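Nitroalkane oxidase (Podospora anserina, PDB 3MKH) catalyses the FAD-dependent oxidation of primary and secondary nitroalkanes to aldehydes or ketones, releasing nitrite and reducing molecular oxygen to hydrogen peroxide. Local coordinates at residues T99-P105 against P128-L132; S131-P137 against E167-N173; G222-R228 against P241-T246; S273-V277 against I397-G401. One frame throughout, in Å; residues are numbered along the deposited sequence.

Interaction 1: T99-P105 against P128-L132. With FAD (flavin-adenine dinucleotide), chain E.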
# COMPACT_ATOMS: atom_id res chain seq x y z
N THR A 99 25.02 -0.29 23.73
CA THR A 99 26.35 -0.68 24.24
C THR A 99 26.76 -1.98 23.53
O THR A 99 27.92 -2.18 23.21
CB THR A 99 26.34 -0.88 25.77
OG1 THR A 99 26.33 0.41 26.41
CG2 THR A 99 27.56 -1.68 26.25
N GLY A 100 25.79 -2.84 23.26
CA GLY A 100 26.08 -4.07 22.54
C GLY A 100 26.56 -3.80 21.13
O GLY A 100 27.47 -4.45 20.63
N LEU A 101 25.95 -2.81 20.48
CA LEU A 101 26.40 -2.42 19.14
C LEU A 101 27.82 -1.86 19.19
O LEU A 101 28.65 -2.14 18.30
CB LEU A 101 25.42 -1.40 18.53
CG LEU A 101 25.83 -0.86 17.14
CD1 LEU A 101 25.91 -1.96 16.10
CD2 LEU A 101 24.88 0.25 16.69
N GLY A 102 28.11 -1.07 20.22
CA GLY A 102 29.44 -0.51 20.39
C GLY A 102 30.51 -1.57 20.59
O GLY A 102 31.65 -1.40 20.18
N LEU A 103 30.14 -2.67 21.24
CA LEU A 103 31.08 -3.79 21.45
C LEU A 103 31.26 -4.70 20.23
O LEU A 103 32.24 -5.45 20.15
CB LEU A 103 30.66 -4.63 22.66
CG LEU A 103 30.63 -3.86 23.98
CD1 LEU A 103 29.93 -4.67 25.09
CD2 LEU A 103 32.05 -3.46 24.38
N THR A 104 30.32 -4.62 19.29
CA THR A 104 30.31 -5.53 18.15
C THR A 104 31.58 -5.48 17.27
O THR A 104 32.12 -6.52 16.92
CB THR A 104 29.02 -5.34 17.30
OG1 THR A 104 27.88 -5.63 18.12
CG2 THR A 104 29.03 -6.29 16.07
N PRO A 105 32.07 -4.28 16.93
CA PRO A 105 33.31 -4.25 16.14
C PRO A 105 34.47 -4.93 16.84
O PRO A 105 35.31 -5.54 16.18
CB PRO A 105 33.59 -2.75 15.98
CG PRO A 105 32.22 -2.13 16.05
CD PRO A 105 31.53 -2.92 17.14
N PRO A 128 29.39 0.59 32.72
CA PRO A 128 30.17 1.06 31.58
C PRO A 128 29.31 1.16 30.31
O PRO A 128 28.45 0.32 30.09
CB PRO A 128 31.23 -0.04 31.40
CG PRO A 128 30.58 -1.30 31.96
CD PRO A 128 29.71 -0.81 33.10
N LEU A 129 29.56 2.19 29.51
CA LEU A 129 28.84 2.43 28.27
C LEU A 129 29.80 2.34 27.10
O LEU A 129 30.94 2.80 27.18
CB LEU A 129 28.24 3.83 28.28
CG LEU A 129 27.04 4.08 29.17
CD1 LEU A 129 26.85 5.59 29.34
CD2 LEU A 129 25.81 3.44 28.56
N ALA A 130 29.33 1.74 26.01
CA ALA A 130 30.09 1.66 24.76
C ALA A 130 29.23 2.25 23.65
O ALA A 130 28.00 2.28 23.76
CB ALA A 130 30.49 0.19 24.43
N SER A 131 29.88 2.71 22.59
CA SER A 131 29.19 3.38 21.49
C SER A 131 29.88 3.06 20.17
O SER A 131 31.10 3.04 20.10
CB SER A 131 29.20 4.89 21.71
OG SER A 131 28.45 5.56 20.71
N LEU A 132 29.09 2.79 19.14
CA LEU A 132 29.61 2.69 17.78
C LEU A 132 29.41 4.06 17.15
O LEU A 132 28.27 4.49 16.87
CB LEU A 132 28.91 1.57 16.99
CG LEU A 132 29.18 1.41 15.48
CD1 LEU A 132 30.62 1.67 15.12
CD2 LEU A 132 28.77 0.02 15.01
PA FAD E . 21.79 9.93 5.72
O1A FAD E . 23.13 10.07 5.16
O2A FAD E . 21.36 10.84 6.78
O5B FAD E . 20.74 10.01 4.51
C5B FAD E . 19.48 10.66 4.67
C4B FAD E . 18.50 10.37 3.52
O4B FAD E . 19.03 10.90 2.30
C3B FAD E . 18.34 8.87 3.28
O3B FAD E . 17.27 8.36 4.07
C2B FAD E . 17.97 8.81 1.81
O2B FAD E . 16.56 8.99 1.66
C1B FAD E . 18.71 10.00 1.21
N9A FAD E . 19.96 9.50 0.57
C8A FAD E . 21.21 9.83 0.92
N7A FAD E . 22.07 9.19 0.14
C5A FAD E . 21.38 8.45 -0.71
C6A FAD E . 21.73 7.58 -1.74
N6A FAD E . 23.00 7.37 -2.03
N1A FAD E . 20.76 6.97 -2.43
C2A FAD E . 19.49 7.18 -2.14
N3A FAD E . 19.12 8.00 -1.17
C4A FAD E . 20.04 8.64 -0.44
N1 FAD E . 24.48 6.17 14.63
C2 FAD E . 25.67 5.60 15.08
O2 FAD E . 26.71 5.82 14.47
N3 FAD E . 25.67 4.78 16.20
C4 FAD E . 24.49 4.53 16.90
O4 FAD E . 24.51 3.81 17.89
C4X FAD E . 23.30 5.10 16.45
N5 FAD E . 22.10 4.86 17.11
C5X FAD E . 21.01 5.69 16.86
C6 FAD E . 19.91 5.72 17.73
C7 FAD E . 18.84 6.56 17.47
C7M FAD E . 17.64 6.60 18.41
C8 FAD E . 18.86 7.37 16.34
C8M FAD E . 17.68 8.30 16.05
C9 FAD E . 19.94 7.34 15.48
C9A FAD E . 21.02 6.50 15.74
N10 FAD E . 22.11 6.47 14.88
C10 FAD E . 23.30 5.91 15.32
C1' FAD E . 22.02 7.02 13.50
C2' FAD E . 21.48 5.97 12.53
O2' FAD E . 22.38 4.87 12.46
C3' FAD E . 21.21 6.53 11.13
O3' FAD E . 20.52 5.54 10.38
C4' FAD E . 22.49 6.90 10.36
O4' FAD E . 22.96 8.18 10.77
C5' FAD E . 22.21 6.94 8.85
O5' FAD E . 21.11 7.80 8.55
P FAD E . 20.45 7.80 7.10
O1P FAD E . 20.25 6.40 6.69
O2P FAD E . 19.29 8.70 7.11
O3P FAD E . 21.64 8.41 6.20

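Interaction 2: S131-P137 against E167-N173. With FAD (flavin-adenine dinucleotide), chain E.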
# COMPACT_ATOMS: atom_id res chain seq x y z
N SER A 131 29.88 2.71 22.59
CA SER A 131 29.19 3.38 21.49
C SER A 131 29.88 3.06 20.17
O SER A 131 31.10 3.04 20.10
CB SER A 131 29.20 4.89 21.71
OG SER A 131 28.45 5.56 20.71
N LEU A 132 29.09 2.79 19.14
CA LEU A 132 29.61 2.69 17.78
C LEU A 132 29.41 4.06 17.15
O LEU A 132 28.27 4.49 16.87
CB LEU A 132 28.91 1.57 16.99
CG LEU A 132 29.18 1.41 15.48
CD1 LEU A 132 30.62 1.67 15.12
CD2 LEU A 132 28.77 0.02 15.01
N VAL A 133 30.51 4.77 16.99
CA VAL A 133 30.46 6.19 16.66
C VAL A 133 30.74 6.34 15.17
O VAL A 133 31.89 6.51 14.75
CB VAL A 133 31.44 7.00 17.49
CG1 VAL A 133 31.22 8.50 17.25
CG2 VAL A 133 31.28 6.66 18.97
N PHE A 134 29.67 6.25 14.40
CA PHE A 134 29.71 6.19 12.95
C PHE A 134 29.10 7.46 12.35
O PHE A 134 29.73 8.15 11.55
CB PHE A 134 28.89 4.98 12.51
CG PHE A 134 28.93 4.70 11.03
CD1 PHE A 134 28.00 5.28 10.17
CD2 PHE A 134 29.86 3.83 10.49
CE1 PHE A 134 28.03 5.01 8.81
CE2 PHE A 134 29.89 3.56 9.13
CZ PHE A 134 28.97 4.15 8.29
N SER A 135 27.86 7.75 12.75
CA SER A 135 27.07 8.81 12.12
C SER A 135 27.59 10.22 12.37
O SER A 135 28.24 10.50 13.39
CB SER A 135 25.60 8.71 12.55
OG SER A 135 25.05 7.47 12.14
N GLU A 136 27.26 11.12 11.44
CA GLU A 136 27.78 12.48 11.41
C GLU A 136 26.67 13.45 11.02
O GLU A 136 25.73 13.08 10.30
CB GLU A 136 28.95 12.57 10.41
CG GLU A 136 30.16 11.76 10.82
CD GLU A 136 31.37 11.91 9.89
OE1 GLU A 136 31.24 12.40 8.74
OE2 GLU A 136 32.47 11.51 10.32
N PRO A 137 26.76 14.72 11.47
CA PRO A 137 25.69 15.69 11.23
C PRO A 137 25.35 15.87 9.75
O PRO A 137 24.16 16.04 9.39
CB PRO A 137 26.27 17.01 11.75
CG PRO A 137 27.53 16.68 12.43
CD PRO A 137 27.95 15.31 12.11
N GLU A 167 33.29 15.82 13.99
CA GLU A 167 32.01 15.87 14.66
C GLU A 167 31.19 14.64 14.33
O GLU A 167 31.18 14.16 13.20
CB GLU A 167 31.25 17.14 14.26
CG GLU A 167 31.97 18.38 14.70
CD GLU A 167 31.24 19.66 14.37
OE1 GLU A 167 30.13 19.62 13.78
OE2 GLU A 167 31.80 20.73 14.71
N LYS A 168 30.50 14.13 15.34
CA LYS A 168 29.66 12.96 15.18
C LYS A 168 28.29 13.32 15.71
O LYS A 168 28.16 14.23 16.52
CB LYS A 168 30.25 11.79 15.98
CG LYS A 168 31.58 11.26 15.41
CD LYS A 168 31.37 10.61 14.04
CE LYS A 168 32.61 9.80 13.57
NZ LYS A 168 32.36 9.28 12.17
N MET A 169 27.26 12.62 15.25
CA MET A 169 25.92 12.88 15.74
C MET A 169 25.14 11.58 15.67
O MET A 169 25.44 10.74 14.82
CB MET A 169 25.25 13.95 14.87
CG MET A 169 23.87 14.42 15.35
SD MET A 169 23.28 15.81 14.34
CE MET A 169 21.60 16.01 14.95
N TRP A 170 24.19 11.42 16.60
CA TRP A 170 23.29 10.27 16.66
C TRP A 170 23.91 9.01 17.28
O TRP A 170 23.24 7.99 17.40
CB TRP A 170 22.71 9.92 15.28
CG TRP A 170 21.89 11.02 14.61
CD1 TRP A 170 22.25 11.74 13.50
CD2 TRP A 170 20.59 11.48 14.99
NE1 TRP A 170 21.26 12.64 13.19
CE2 TRP A 170 20.23 12.49 14.07
CE3 TRP A 170 19.70 11.14 16.01
CZ2 TRP A 170 19.01 13.17 14.15
CZ3 TRP A 170 18.49 11.82 16.09
CH2 TRP A 170 18.16 12.82 15.16
N ALA A 171 25.18 9.06 17.65
CA ALA A 171 25.86 7.86 18.11
C ALA A 171 25.50 7.56 19.56
O ALA A 171 26.03 8.16 20.50
CB ALA A 171 27.36 7.95 17.91
N THR A 172 24.58 6.63 19.71
CA THR A 172 23.98 6.36 21.00
C THR A 172 25.03 6.04 22.08
O THR A 172 25.89 5.19 21.87
CB THR A 172 22.98 5.20 20.88
OG1 THR A 172 22.01 5.52 19.87
CG2 THR A 172 22.30 4.94 22.19
N ASN A 173 24.93 6.74 23.21
CA ASN A 173 25.81 6.54 24.37
C ASN A 173 27.18 7.24 24.29
O ASN A 173 27.91 7.24 25.29
CB ASN A 173 26.09 5.04 24.64
CG ASN A 173 24.87 4.26 25.09
OD1 ASN A 173 24.89 3.01 25.07
ND2 ASN A 173 23.83 4.95 25.53
PA FAD E . 21.79 9.93 5.72
O1A FAD E . 23.13 10.07 5.16
O2A FAD E . 21.36 10.84 6.78
O5B FAD E . 20.74 10.01 4.51
C5B FAD E . 19.48 10.66 4.67
C4B FAD E . 18.50 10.37 3.52
O4B FAD E . 19.03 10.90 2.30
C3B FAD E . 18.34 8.87 3.28
O3B FAD E . 17.27 8.36 4.07
C2B FAD E . 17.97 8.81 1.81
O2B FAD E . 16.56 8.99 1.66
C1B FAD E . 18.71 10.00 1.21
N9A FAD E . 19.96 9.50 0.57
C8A FAD E . 21.21 9.83 0.92
N7A FAD E . 22.07 9.19 0.14
C5A FAD E . 21.38 8.45 -0.71
C6A FAD E . 21.73 7.58 -1.74
N6A FAD E . 23.00 7.37 -2.03
N1A FAD E . 20.76 6.97 -2.43
C2A FAD E . 19.49 7.18 -2.14
N3A FAD E . 19.12 8.00 -1.17
C4A FAD E . 20.04 8.64 -0.44
N1 FAD E . 24.48 6.17 14.63
C2 FAD E . 25.67 5.60 15.08
O2 FAD E . 26.71 5.82 14.47
N3 FAD E . 25.67 4.78 16.20
C4 FAD E . 24.49 4.53 16.90
O4 FAD E . 24.51 3.81 17.89
C4X FAD E . 23.30 5.10 16.45
N5 FAD E . 22.10 4.86 17.11
C5X FAD E . 21.01 5.69 16.86
C6 FAD E . 19.91 5.72 17.73
C7 FAD E . 18.84 6.56 17.47
C7M FAD E . 17.64 6.60 18.41
C8 FAD E . 18.86 7.37 16.34
C8M FAD E . 17.68 8.30 16.05
C9 FAD E . 19.94 7.34 15.48
C9A FAD E . 21.02 6.50 15.74
N10 FAD E . 22.11 6.47 14.88
C10 FAD E . 23.30 5.91 15.32
C1' FAD E . 22.02 7.02 13.50
C2' FAD E . 21.48 5.97 12.53
O2' FAD E . 22.38 4.87 12.46
C3' FAD E . 21.21 6.53 11.13
O3' FAD E . 20.52 5.54 10.38
C4' FAD E . 22.49 6.90 10.36
O4' FAD E . 22.96 8.18 10.77
C5' FAD E . 22.21 6.94 8.85
O5' FAD E . 21.11 7.80 8.55
P FAD E . 20.45 7.80 7.10
O1P FAD E . 20.25 6.40 6.69
O2P FAD E . 19.29 8.70 7.11
O3P FAD E . 21.64 8.41 6.20
O HOH W 1 26.21 2.92 19.69

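Interaction 3: G222-R228 against P241-T246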
# COMPACT_ATOMS: atom_id res chain seq x y z
N GLY A 222 38.49 20.35 26.37
CA GLY A 222 38.25 20.68 24.98
C GLY A 222 38.40 19.52 24.01
O GLY A 222 38.05 19.65 22.84
N SER A 223 38.91 18.39 24.48
CA SER A 223 39.11 17.24 23.60
C SER A 223 37.78 16.55 23.22
O SER A 223 37.66 15.96 22.13
CB SER A 223 40.08 16.22 24.23
OG SER A 223 39.43 15.45 25.24
N PHE A 224 36.80 16.60 24.11
CA PHE A 224 35.46 16.10 23.82
C PHE A 224 34.43 17.13 24.25
O PHE A 224 34.52 17.68 25.35
CB PHE A 224 35.19 14.76 24.52
CG PHE A 224 33.84 14.15 24.19
CD1 PHE A 224 32.75 14.37 25.02
CD2 PHE A 224 33.66 13.37 23.05
CE1 PHE A 224 31.49 13.82 24.72
CE2 PHE A 224 32.41 12.81 22.75
CZ PHE A 224 31.33 13.04 23.59
N GLU A 225 33.45 17.40 23.40
CA GLU A 225 32.41 18.36 23.75
C GLU A 225 31.06 17.96 23.17
O GLU A 225 30.97 17.59 22.01
CB GLU A 225 32.78 19.77 23.27
CG GLU A 225 31.85 20.88 23.83
CD GLU A 225 32.09 22.24 23.19
OE1 GLU A 225 33.15 22.43 22.57
OE2 GLU A 225 31.20 23.13 23.31
N VAL A 226 30.02 18.03 24.00
CA VAL A 226 28.66 17.92 23.50
C VAL A 226 28.25 19.29 22.94
O VAL A 226 28.23 20.28 23.66
CB VAL A 226 27.69 17.47 24.60
CG1 VAL A 226 26.24 17.54 24.09
CG2 VAL A 226 28.05 16.05 25.06
N LEU A 227 27.93 19.33 21.65
CA LEU A 227 27.53 20.58 21.02
C LEU A 227 26.03 20.82 21.18
O LEU A 227 25.62 21.94 21.43
CB LEU A 227 27.89 20.58 19.53
CG LEU A 227 29.39 20.44 19.19
CD1 LEU A 227 29.58 20.49 17.68
CD2 LEU A 227 30.19 21.55 19.87
N ARG A 228 25.23 19.77 20.99
CA ARG A 228 23.78 19.90 21.12
C ARG A 228 23.16 18.58 21.48
O ARG A 228 23.44 17.55 20.83
CB ARG A 228 23.15 20.45 19.83
CG ARG A 228 21.63 20.47 19.87
CD ARG A 228 21.03 21.17 18.65
NE ARG A 228 21.16 20.41 17.40
CZ ARG A 228 20.20 19.65 16.88
NH1 ARG A 228 19.03 19.53 17.50
NH2 ARG A 228 20.40 19.00 15.74
N PRO A 241 24.07 12.58 21.11
CA PRO A 241 24.15 14.01 20.81
C PRO A 241 25.07 14.37 19.64
O PRO A 241 25.83 13.53 19.14
CB PRO A 241 24.69 14.61 22.12
CG PRO A 241 25.42 13.46 22.76
CD PRO A 241 24.64 12.25 22.43
N HIS A 242 24.97 15.61 19.19
CA HIS A 242 25.94 16.16 18.24
C HIS A 242 27.15 16.51 19.09
O HIS A 242 27.05 17.31 20.03
CB HIS A 242 25.34 17.39 17.56
CG HIS A 242 26.26 18.06 16.59
ND1 HIS A 242 25.95 19.28 16.00
CD2 HIS A 242 27.47 17.70 16.11
CE1 HIS A 242 26.94 19.63 15.19
NE2 HIS A 242 27.87 18.69 15.24
N VAL A 243 28.30 15.89 18.79
CA VAL A 243 29.50 16.03 19.63
C VAL A 243 30.70 16.37 18.78
O VAL A 243 30.65 16.26 17.55
CB VAL A 243 29.82 14.74 20.41
CG1 VAL A 243 28.65 14.33 21.26
CG2 VAL A 243 30.22 13.59 19.42
N ARG A 244 31.79 16.79 19.42
CA ARG A 244 33.04 17.09 18.70
C ARG A 244 34.26 16.49 19.41
O ARG A 244 34.46 16.67 20.62
CB ARG A 244 33.23 18.60 18.50
CG ARG A 244 34.49 18.96 17.70
CD ARG A 244 34.72 20.49 17.63
NE ARG A 244 33.69 21.18 16.86
CZ ARG A 244 33.10 22.31 17.24
NH1 ARG A 244 33.44 22.89 18.39
NH2 ARG A 244 32.17 22.86 16.48
N TYR A 245 35.06 15.75 18.65
CA TYR A 245 36.37 15.28 19.09
C TYR A 245 37.41 16.26 18.54
O TYR A 245 37.47 16.48 17.34
CB TYR A 245 36.64 13.88 18.51
CG TYR A 245 35.69 12.83 19.03
CD1 TYR A 245 34.53 12.51 18.34
CD2 TYR A 245 35.94 12.17 20.22
CE1 TYR A 245 33.64 11.55 18.83
CE2 TYR A 245 35.06 11.21 20.72
CZ TYR A 245 33.92 10.90 20.02
OH TYR A 245 33.06 9.96 20.52
N THR A 246 38.21 16.85 19.42
CA THR A 246 39.25 17.78 18.97
C THR A 246 40.65 17.35 19.40
O THR A 246 40.92 17.22 20.59
CB THR A 246 39.01 19.19 19.50
OG1 THR A 246 37.72 19.63 19.09
CG2 THR A 246 40.07 20.15 18.95
O HOH W 2 35.94 18.84 21.20
O HOH W 3 34.79 21.42 20.96
O HOH W 4 23.65 20.67 16.14

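Interaction 4: S273-V277 against I397-G401. With FAD (flavin-adenine dinucleotide), chain E.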
# COMPACT_ATOMS: atom_id res chain seq x y z
N SER A 273 23.14 -6.08 13.57
CA SER A 273 22.17 -5.16 14.17
C SER A 273 20.87 -5.14 13.37
O SER A 273 19.79 -4.95 13.93
CB SER A 273 22.75 -3.75 14.30
OG SER A 273 22.95 -3.17 13.01
N ALA A 274 20.99 -5.33 12.05
CA ALA A 274 19.82 -5.37 11.16
C ALA A 274 18.82 -6.46 11.59
O ALA A 274 17.60 -6.25 11.55
CB ALA A 274 20.27 -5.61 9.70
N VAL A 275 19.34 -7.61 11.99
CA VAL A 275 18.50 -8.70 12.48
C VAL A 275 17.75 -8.25 13.73
O VAL A 275 16.56 -8.50 13.89
CB VAL A 275 19.33 -9.98 12.79
CG1 VAL A 275 18.46 -11.09 13.41
CG2 VAL A 275 20.03 -10.50 11.52
N LEU A 276 18.47 -7.57 14.62
CA LEU A 276 17.91 -7.17 15.90
C LEU A 276 16.90 -6.03 15.74
O LEU A 276 15.97 -5.91 16.52
CB LEU A 276 19.02 -6.79 16.89
CG LEU A 276 19.54 -7.94 17.78
CD1 LEU A 276 19.25 -9.34 17.24
CD2 LEU A 276 21.00 -7.76 18.14
N VAL A 277 17.09 -5.20 14.71
CA VAL A 277 16.09 -4.21 14.34
C VAL A 277 14.79 -4.89 13.88
O VAL A 277 13.68 -4.40 14.16
CB VAL A 277 16.60 -3.21 13.26
CG1 VAL A 277 15.44 -2.38 12.69
CG2 VAL A 277 17.67 -2.29 13.88
N ILE A 397 14.53 4.42 9.63
CA ILE A 397 15.49 5.49 9.37
C ILE A 397 16.80 5.36 10.15
O ILE A 397 17.81 5.92 9.74
CB ILE A 397 14.89 6.91 9.60
CG1 ILE A 397 14.34 7.06 11.02
CG2 ILE A 397 13.77 7.19 8.60
CD1 ILE A 397 13.68 8.44 11.27
N PHE A 398 16.79 4.61 11.25
CA PHE A 398 18.01 4.50 12.04
C PHE A 398 18.73 3.20 11.71
O PHE A 398 18.28 2.44 10.84
CB PHE A 398 17.77 4.73 13.56
CG PHE A 398 17.39 3.49 14.35
CD1 PHE A 398 16.87 2.36 13.73
CD2 PHE A 398 17.54 3.48 15.73
CE1 PHE A 398 16.52 1.24 14.47
CE2 PHE A 398 17.19 2.34 16.48
CZ PHE A 398 16.68 1.23 15.85
N ASP A 399 19.86 2.99 12.37
CA ASP A 399 20.69 1.81 12.13
C ASP A 399 20.95 1.60 10.63
O ASP A 399 20.89 0.47 10.14
CB ASP A 399 20.02 0.58 12.73
CG ASP A 399 21.03 -0.49 13.14
OD1 ASP A 399 20.96 -1.61 12.58
OD2 ASP A 399 21.88 -0.20 14.01
N GLY A 400 21.25 2.69 9.92
CA GLY A 400 21.36 2.66 8.48
C GLY A 400 19.97 2.69 7.85
O GLY A 400 19.27 1.66 7.80
N GLY A 401 19.59 3.86 7.38
CA GLY A 401 18.24 4.10 6.86
C GLY A 401 17.91 3.20 5.68
O GLY A 401 18.80 2.84 4.92
PA FAD E . 21.79 9.93 5.72
O1A FAD E . 23.13 10.07 5.16
O2A FAD E . 21.36 10.84 6.78
O5B FAD E . 20.74 10.01 4.51
C5B FAD E . 19.48 10.66 4.67
C4B FAD E . 18.50 10.37 3.52
O4B FAD E . 19.03 10.90 2.30
C3B FAD E . 18.34 8.87 3.28
O3B FAD E . 17.27 8.36 4.07
C2B FAD E . 17.97 8.81 1.81
O2B FAD E . 16.56 8.99 1.66
C1B FAD E . 18.71 10.00 1.21
N9A FAD E . 19.96 9.50 0.57
C8A FAD E . 21.21 9.83 0.92
N7A FAD E . 22.07 9.19 0.14
C5A FAD E . 21.38 8.45 -0.71
C6A FAD E . 21.73 7.58 -1.74
N6A FAD E . 23.00 7.37 -2.03
N1A FAD E . 20.76 6.97 -2.43
C2A FAD E . 19.49 7.18 -2.14
N3A FAD E . 19.12 8.00 -1.17
C4A FAD E . 20.04 8.64 -0.44
N1 FAD E . 24.48 6.17 14.63
C2 FAD E . 25.67 5.60 15.08
O2 FAD E . 26.71 5.82 14.47
N3 FAD E . 25.67 4.78 16.20
C4 FAD E . 24.49 4.53 16.90
O4 FAD E . 24.51 3.81 17.89
C4X FAD E . 23.30 5.10 16.45
N5 FAD E . 22.10 4.86 17.11
C5X FAD E . 21.01 5.69 16.86
C6 FAD E . 19.91 5.72 17.73
C7 FAD E . 18.84 6.56 17.47
C7M FAD E . 17.64 6.60 18.41
C8 FAD E . 18.86 7.37 16.34
C8M FAD E . 17.68 8.30 16.05
C9 FAD E . 19.94 7.34 15.48
C9A FAD E . 21.02 6.50 15.74
N10 FAD E . 22.11 6.47 14.88
C10 FAD E . 23.30 5.91 15.32
C1' FAD E . 22.02 7.02 13.50
C2' FAD E . 21.48 5.97 12.53
O2' FAD E . 22.38 4.87 12.46
C3' FAD E . 21.21 6.53 11.13
O3' FAD E . 20.52 5.54 10.38
C4' FAD E . 22.49 6.90 10.36
O4' FAD E . 22.96 8.18 10.77
C5' FAD E . 22.21 6.94 8.85
O5' FAD E . 21.11 7.80 8.55
P FAD E . 20.45 7.80 7.10
O1P FAD E . 20.25 6.40 6.69
O2P FAD E . 19.29 8.70 7.11
O3P FAD E . 21.64 8.41 6.20

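Interaction 1: T99-P105 against P128-L132
Gly102 lies flat against the backbone of Ser131 and Leu132, where helix 90-109 of the acyl-CoA dehydrogenase fold crosses the short strand 130-133. The axes of 99-105 and 130-132 come within 5.5 Å, their directions 68° apart. With no side chain on Gly102, its CA comes to 3.5 Å from Leu132 N, backbone against backbone.

Polar contacts gather at Thr99. Its OG1 lies beside its own backbone N and receives a weak but straight bond from Ala130 N, 3.3 Å long at 173°; the hydroxyl's stronger partner is Tyr51 OH, outside the two segments. Close by, Thr99 CA makes a CA-H...O contact with Ala130 O.

The apolar contacts flank the glycine. Ala130 CB points at the helix and meets Thr99 CG2 and, at 4.0 Å, Leu103 CD2. At the other end Leu132 swings its CG anti to the backbone N (chi1 172°), and CD2 slips between the helix side chains, 3.6 Å from Leu101 CD1 and 4.2 Å from Pro105 CG.

Both leucines also border the flavin, Leu101 through CD2, which comes within 3.8 Å of FAD O4. The strand's own grip on the ring is a backbone one: Leu132 O accepts the hydrogen bond from FAD N3 at 2.7 Å.

Interaction 2: S131-P137 against E167-N173
Lys168 reaches along Ser135 and Val133 to bury its ammonium group among acceptors. Its CB passes Ser135 O and Val133 CG1; CG, beside the backbone N, presses on Val133 CG1 at 3.3 Å, tighter than usual for two carbons. A bend at chi2 (-67°) then turns CD to 3.2 Å from Ser135 O, and CE runs by Val133 O. At the tip Lys168 NZ forms a salt bridge with Glu136 OE2 at 2.9 Å, met on the anti side of the carboxylate. The same NZ gives a hydrogen bond to Phe134 O from above the carbonyl plane. Val188 O takes a further bond from NZ, while Gln152 N and Thr153 OG1 hold the Glu136 carboxylate.

Nearby, Met169 N donates to Ser135 O, and Ser131 OG bonds to Thr172 O at 2.8 Å, so the two segments are tied on both sides of Ala171, whose CB packs on Val133.

The loops thus joined form one wall of the flavin site. Phe134 N and Ser135 N both donate to FAD O2, the latter at 2.8 Å. Ser135 OG donates to FAD N1 and accepts from FAD O4' at 2.6 Å, while Trp170 CB lies by N10 and its CE3 by the C8M methyl. Two N-H groups on O2 and a hydroxyl on N1 would probably help stabilise negative charge at this end of the flavin when it is reduced.

Interaction 3: G222-R228 against P241-T246
Leu227 CD1 sits over one face of the His242 ring, 3.7 Å from its centroid in a CH-pi contact, and the same methyl covers one face of the Arg244 guanidinium. At the His242 edge a water in the ring plane links ND1 to Arg228 NE. Phe224 turns its edge toward the face of Tyr245, an offset edge-to-face pair with centroids 5.2 Å apart and planes at 64°. With CG anti to its backbone N (chi1 -177°), the phenyl also brings CZ to Val243 CG1 at 3.8 Å.

Between these two sets of side chains the strands pair antiparallel. Glu225-Arg244 and Arg228-His242 are hydrogen-bonded pairs; Phe224-Tyr245 and Val226-Val243 are non-hydrogen-bonded ones. A classic beta bulge puts Leu227 and Arg228 opposite His242, whose O accepts from both, at 2.7 Å from Leu227 N and 3.2 Å from Arg228 N. Glu225 OE1 and Arg244 NH1 share a water rather than touching.

Strand 242-251 is flanked on its other side by strand 161-168, whose Glu167 forms a salt bridge with Arg244 NH2 and a hydrogen bond with His242 NE2. Arg228 reaches a salt bridge with Asp380 of the second subunit, and Ser223 OG is hydrogen-bonded to Leu216 O of helix 213-219 and to Gly220 O just beyond it.

Interaction 4: S273-V277 against I397-G401
Ser273 OG donates to Asp399 OD1 in a short 2.6 Å hydrogen bond, OD1 accepting through its syn lone pair. The serine hydroxyl stands between its backbone N and carbonyl carbon (chi1 67°), while Asp399 throws its CG roughly anti to the backbone N (chi1 -152°), toward the helix. Asp399 is inferred to be the proton acceptor that takes the substrate proton. Arg406 NH2 forms a salt bridge with the same OD1, so two donors hold this carboxylate oxygen in place.

Val277, one turn further along, covers the aspartate from another direction. Its CG2 is 3.6 Å from Asp399 OD1 and 3.8 Å from Phe398 CE1, and the valine side chain lies alongside each of them, pointing the opposite way. Phe398 CG stands between the backbone N and the carbonyl carbon (chi1 88°), which sets the ring between Val277 and the flavin; FAD C7 lies in plane at the ring edge.

The loop backbone handles the rest of the cofactor. Ile397 O accepts from FAD O3', Gly400 N donates to FAD O3' at 3.0 Å, and Gly401 N reaches the phosphate oxygen FAD O1P at 2.7 Å.

Gly401 is also the N-cap of helix 402-415, which supplies Arg406. Helix 262-298 carries Ser273 and Val277, helix 90-109 packs Leu101 against Asp399, and Lys356 of helix 345-374 binds the carbonyls of Phe398 and Gly400.

Along the chain, interaction 1 leads directly into interaction 2: they share Ser131 and Leu132 on strand 130-133, and their centres lie 12 Å apart. Interaction 3 follows, its centre 11 Å from that of interaction 2 and joined to it through the neighbouring strands 161-168 and 242-251 of one sheet. Interaction 4 comes last, in the C-terminal domain, joining helix 262-298 to the loop before helix 402-415, with its centre 25 Å from that of interaction 3. Interactions 1, 2 and 4 all touch FAD, and Leu101 of interaction 1 packs on Ser273 and Asp399 of interaction 4. The flavin is thereby held between sheet and helices, the second subunit contributing, with the probable catalytic base beside it, while interaction 3 extends the sheet outward.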